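Local coordinates for protein filamentous hemagglutinin (Bordetella pertussis, PDB 1RWR) that serves as an adhesin of the pathogen and carries an N-terminal domain, folded as a beta-helix, that probably directs its export by two-partner secretion, at residues 166-177 against 215-226. Residues are numbered along the deposited sequence; the frame is centred on the assembly and turned at random.
Sequences LVKLQGAVSSKQ and YAIDGTAAGAMY
L169 CB packs against CA of G219, 3.7 Å away, and its CD1 reaches between two side chains of the next coil. CG stands anti to the carbonyl carbon (chi1 -57°), and with chi2 extended this brings CD1 of L169 to 3.9 Å from CG2 of I217. M225 comes in at about a right angle, and its CE lies 4.1 Å from CD1 of L169. V167 and I217 sit on this inner face too, and both meet V186 of strand 183-188 across the core. These are successive coils of a right-handed parallel beta-helix, and V167-L169 pair in parallel with I217-G219. Four backbone bonds join this first ladder, from V167 N to A216 O through T220 N to L169 O. L169 N to D218 O is nearly straight at hydrogen (171°), although the donor is tilted 33° from the carbonyl plane. The register then slips by two residues, where the type I turn T220-G223 lies in one coil. Beyond it V173 N bonds to A224 O, and Y226 N to V173 O. Water 4 bridges G171 O and, weakly, G223 O at the slip. Further on, the Y226 ring turns its edge to S175 O, which lies in the ring plane 3.6 Å from CD2 of Y226.

K168 and D218 share the polar outer face without a direct salt bridge: K168 NZ is 5.1 Å from D218 OD2. K168 NZ bonds to water 1, and only weakly to water 2, which also bonds to D218 OD2. D218 OD1 forms a salt bridge with R242 of strand 240-243. Water 3 links Q170 NE2 to D218 O. The contact thus has an apolar face packed into the core and an outer face where water and charge link neighbouring coils.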
loop_
_atom_site.group_PDB
_atom_site.type_symbol
_atom_site.label_atom_id
_atom_site.label_comp_id
_atom_site.label_asym_id
_atom_site.label_seq_id
_atom_site.Cartn_x
_atom_site.Cartn_y
_atom_site.Cartn_z
ATOM N N LEU A 166 -1.750 -2.080 12.175
ATOM C CA LEU A 166 -1.264 -3.458 12.123
ATOM C C LEU A 166 -1.271 -3.966 10.692
ATOM O O LEU A 166 -2.104 -3.579 9.875
ATOM C CB LEU A 166 -2.174 -4.378 12.941
ATOM C CG LEU A 166 -2.353 -4.064 14.434
ATOM C CD1 LEU A 166 -3.407 -5.021 15.016
ATOM C CD2 LEU A 166 -1.043 -4.138 15.242
ATOM N N VAL A 167 -0.387 -4.905 10.401
ATOM C CA VAL A 167 -0.317 -5.477 9.058
ATOM C C VAL A 167 -0.147 -6.987 9.166
ATOM O O VAL A 167 0.688 -7.460 9.929
ATOM C CB VAL A 167 0.799 -4.864 8.198
ATOM C CG1 VAL A 167 0.788 -5.475 6.785
ATOM C CG2 VAL A 167 0.682 -3.382 8.135
ATOM N N LYS A 168 -0.961 -7.723 8.419
ATOM C CA LYS A 168 -0.865 -9.190 8.341
ATOM C C LYS A 168 -0.515 -9.559 6.898
ATOM O O LYS A 168 -1.183 -9.100 5.964
ATOM C CB LYS A 168 -2.170 -9.809 8.778
ATOM C CG LYS A 168 -2.426 -9.510 10.275
ATOM C CD LYS A 168 -3.725 -10.023 10.798
ATOM C CE LYS A 168 -3.829 -9.831 12.360
ATOM N NZ LYS A 168 -2.589 -9.398 13.170
ATOM N N LEU A 169 0.541 -10.357 6.734
ATOM C CA LEU A 169 1.042 -10.751 5.424
ATOM C C LEU A 169 0.869 -12.250 5.260
ATOM O O LEU A 169 1.689 -13.030 5.758
ATOM C CB LEU A 169 2.491 -10.357 5.264
ATOM C CG LEU A 169 2.802 -8.867 5.465
ATOM C CD1 LEU A 169 4.285 -8.615 5.623
ATOM C CD2 LEU A 169 2.165 -8.040 4.320
ATOM N N GLN A 170 -0.206 -12.623 4.581
ATOM C CA GLN A 170 -0.582 -14.027 4.362
ATOM C C GLN A 170 -0.640 -14.400 2.875
ATOM O O GLN A 170 -1.274 -15.395 2.475
ATOM C CB GLN A 170 -1.890 -14.333 5.071
ATOM C CG GLN A 170 -1.772 -14.163 6.571
ATOM C CD GLN A 170 -3.110 -14.054 7.285
ATOM O OE1 GLN A 170 -4.169 -14.304 6.712
ATOM N NE2 GLN A 170 -3.053 -13.702 8.557
ATOM N N GLY A 171 0.057 -13.604 2.057
ATOM C CA GLY A 171 0.194 -13.848 0.636
ATOM C C GLY A 171 1.390 -13.059 0.141
ATOM O O GLY A 171 1.863 -12.158 0.844
ATOM N N ALA A 172 1.885 -13.410 -1.037
ATOM C CA ALA A 172 3.151 -12.866 -1.519
ATOM C C ALA A 172 2.990 -11.468 -2.085
ATOM O O ALA A 172 1.959 -11.117 -2.659
ATOM C CB ALA A 172 3.747 -13.780 -2.534
ATOM N N VAL A 173 4.016 -10.658 -1.902
ATOM C CA VAL A 173 4.091 -9.348 -2.531
ATOM C C VAL A 173 5.322 -9.397 -3.396
ATOM O O VAL A 173 6.433 -9.616 -2.884
ATOM C CB VAL A 173 4.210 -8.274 -1.484
ATOM C CG1 VAL A 173 4.368 -6.897 -2.110
ATOM C CG2 VAL A 173 2.993 -8.313 -0.581
ATOM N N SER A 174 5.145 -9.280 -4.704
ATOM C CA SER A 174 6.279 -9.423 -5.631
ATOM C C SER A 174 6.029 -8.715 -6.925
ATOM O O SER A 174 4.921 -8.289 -7.238
ATOM C CB SER A 174 6.560 -10.898 -5.954
ATOM O OG SER A 174 5.461 -11.376 -6.693
ATOM N N SER A 175 7.080 -8.569 -7.701
ATOM C CA SER A 175 6.922 -8.187 -9.066
ATOM C C SER A 175 7.358 -9.396 -9.884
ATOM O O SER A 175 8.130 -10.231 -9.424
ATOM C CB SER A 175 7.764 -6.981 -9.436
ATOM O OG SER A 175 7.413 -5.845 -8.650
ATOM N N LYS A 176 6.908 -9.432 -11.122
ATOM C CA LYS A 176 7.133 -10.610 -11.947
ATOM C C LYS A 176 8.577 -10.720 -12.357
ATOM O O LYS A 176 9.295 -9.725 -12.563
ATOM C CB LYS A 176 6.195 -10.597 -13.151
ATOM C CG LYS A 176 4.768 -10.727 -12.731
ATOM C CD LYS A 176 3.841 -10.865 -13.932
ATOM C CE LYS A 176 2.659 -11.769 -13.621
ATOM N NZ LYS A 176 1.805 -11.272 -12.536
ATOM N N GLN A 177 8.986 -11.983 -12.496
ATOM C CA GLN A 177 10.362 -12.358 -12.691
ATOM C C GLN A 177 10.917 -11.620 -13.918
ATOM O O GLN A 177 10.325 -11.638 -14.999
ATOM C CB GLN A 177 10.443 -13.904 -12.844
ATOM C CG GLN A 177 11.842 -14.465 -12.634
ATOM C CD GLN A 177 12.139 -14.642 -11.177
ATOM O OE1 GLN A 177 12.917 -13.867 -10.595
ATOM N NE2 GLN A 177 11.486 -15.602 -10.565
ATOM N N TYR A 215 2.439 -8.775 17.564
ATOM C CA TYR A 215 3.142 -8.464 16.352
ATOM C C TYR A 215 2.413 -7.385 15.577
ATOM O O TYR A 215 1.294 -7.599 15.156
ATOM C CB TYR A 215 3.273 -9.732 15.497
ATOM C CG TYR A 215 4.105 -10.732 16.215
ATOM C CD1 TYR A 215 5.431 -10.484 16.446
ATOM C CD2 TYR A 215 3.545 -11.888 16.719
ATOM C CE1 TYR A 215 6.228 -11.390 17.139
ATOM C CE2 TYR A 215 4.320 -12.801 17.408
ATOM C CZ TYR A 215 5.655 -12.536 17.627
ATOM O OH TYR A 215 6.413 -13.436 18.318
ATOM N N ALA A 216 3.043 -6.229 15.395
ATOM C CA ALA A 216 2.498 -5.166 14.569
ATOM C C ALA A 216 2.529 -5.498 13.075
ATOM O O ALA A 216 1.651 -5.068 12.315
ATOM C CB ALA A 216 3.279 -3.895 14.823
ATOM N N ILE A 217 3.542 -6.252 12.672
ATOM C CA ILE A 217 3.630 -6.845 11.327
ATOM C C ILE A 217 3.763 -8.327 11.598
ATOM O O ILE A 217 4.657 -8.747 12.363
ATOM C CB ILE A 217 4.849 -6.336 10.530
ATOM C CG1 ILE A 217 4.762 -4.816 10.359
ATOM C CG2 ILE A 217 4.956 -7.073 9.197
ATOM C CD1 ILE A 217 5.948 -4.143 9.729
ATOM N N ASP A 218 2.894 -9.111 11.002
ATOM C CA ASP A 218 2.941 -10.549 11.148
ATOM C C ASP A 218 2.768 -11.206 9.803
ATOM O O ASP A 218 1.697 -11.184 9.249
ATOM C CB ASP A 218 1.849 -10.978 12.120
ATOM C CG ASP A 218 2.019 -12.380 12.614
ATOM O OD1 ASP A 218 2.990 -13.053 12.252
ATOM O OD2 ASP A 218 1.151 -12.890 13.369
ATOM N N GLY A 219 3.872 -11.726 9.267
ATOM C CA GLY A 219 3.878 -12.446 8.005
ATOM C C GLY A 219 4.091 -13.934 8.238
ATOM O O GLY A 219 4.965 -14.321 8.977
ATOM N N THR A 220 3.277 -14.753 7.609
ATOM C CA THR A 220 3.444 -16.211 7.610
ATOM C C THR A 220 4.356 -16.648 6.484
ATOM O O THR A 220 4.777 -15.854 5.681
ATOM C CB THR A 220 2.080 -16.898 7.421
ATOM O OG1 THR A 220 1.533 -16.562 6.150
ATOM C CG2 THR A 220 1.020 -16.388 8.391
ATOM N N ALA A 221 4.595 -17.952 6.389
ATOM C CA ALA A 221 5.393 -18.480 5.295
ATOM C C ALA A 221 4.844 -18.066 3.941
ATOM O O ALA A 221 5.616 -17.916 3.015
ATOM C CB ALA A 221 5.482 -20.006 5.385
ATOM N N ALA A 222 3.526 -17.873 3.837
ATOM C CA ALA A 222 2.894 -17.474 2.580
ATOM C C ALA A 222 3.210 -16.013 2.193
ATOM O O ALA A 222 3.045 -15.641 1.039
ATOM C CB ALA A 222 1.404 -17.670 2.638
ATOM N N GLY A 223 3.647 -15.218 3.161
ATOM C CA GLY A 223 3.881 -13.787 2.964
ATOM C C GLY A 223 5.276 -13.469 2.437
ATOM O O GLY A 223 5.866 -12.471 2.848
ATOM N N ALA A 224 5.791 -14.277 1.518
ATOM C CA ALA A 224 7.100 -14.020 0.919
ATOM C C ALA A 224 7.072 -12.698 0.147
ATOM O O ALA A 224 6.047 -12.329 -0.404
ATOM C CB ALA A 224 7.495 -15.144 -0.011
ATOM N N MET A 225 8.196 -11.989 0.144
ATOM C CA MET A 225 8.300 -10.703 -0.547
ATOM C C MET A 225 9.526 -10.642 -1.435
ATOM O O MET A 225 10.604 -11.140 -1.064
ATOM C CB MET A 225 8.347 -9.568 0.455
ATOM C CG MET A 225 7.207 -9.552 1.421
ATOM S SD MET A 225 7.344 -8.135 2.586
ATOM C CE MET A 225 7.978 -8.747 3.773
ATOM N N TYR A 226 9.348 -10.007 -2.595
ATOM C CA TYR A 226 10.419 -9.776 -3.558
ATOM C C TYR A 226 10.299 -8.331 -4.041
ATOM O O TYR A 226 9.326 -7.960 -4.684
ATOM C CB TYR A 226 10.315 -10.800 -4.655
ATOM C CG TYR A 226 11.286 -10.654 -5.814
ATOM C CD1 TYR A 226 12.653 -10.601 -5.587
ATOM C CD2 TYR A 226 10.839 -10.618 -7.127
ATOM C CE1 TYR A 226 13.561 -10.466 -6.642
ATOM C CE2 TYR A 226 11.749 -10.476 -8.194
ATOM C CZ TYR A 226 13.113 -10.409 -7.916
ATOM O OH TYR A 226 14.071 -10.303 -8.902
HETATM O O HOH W 1 -0.242 -7.853 12.796
HETATM O O HOH W 2 -0.690 -11.530 15.031
HETATM O O HOH W 3 -0.482 -13.027 9.714
HETATM O O HOH W 4 3.839 -10.369 1.836
HETATM O O HOH W 5 8.137 -5.757 -5.890
#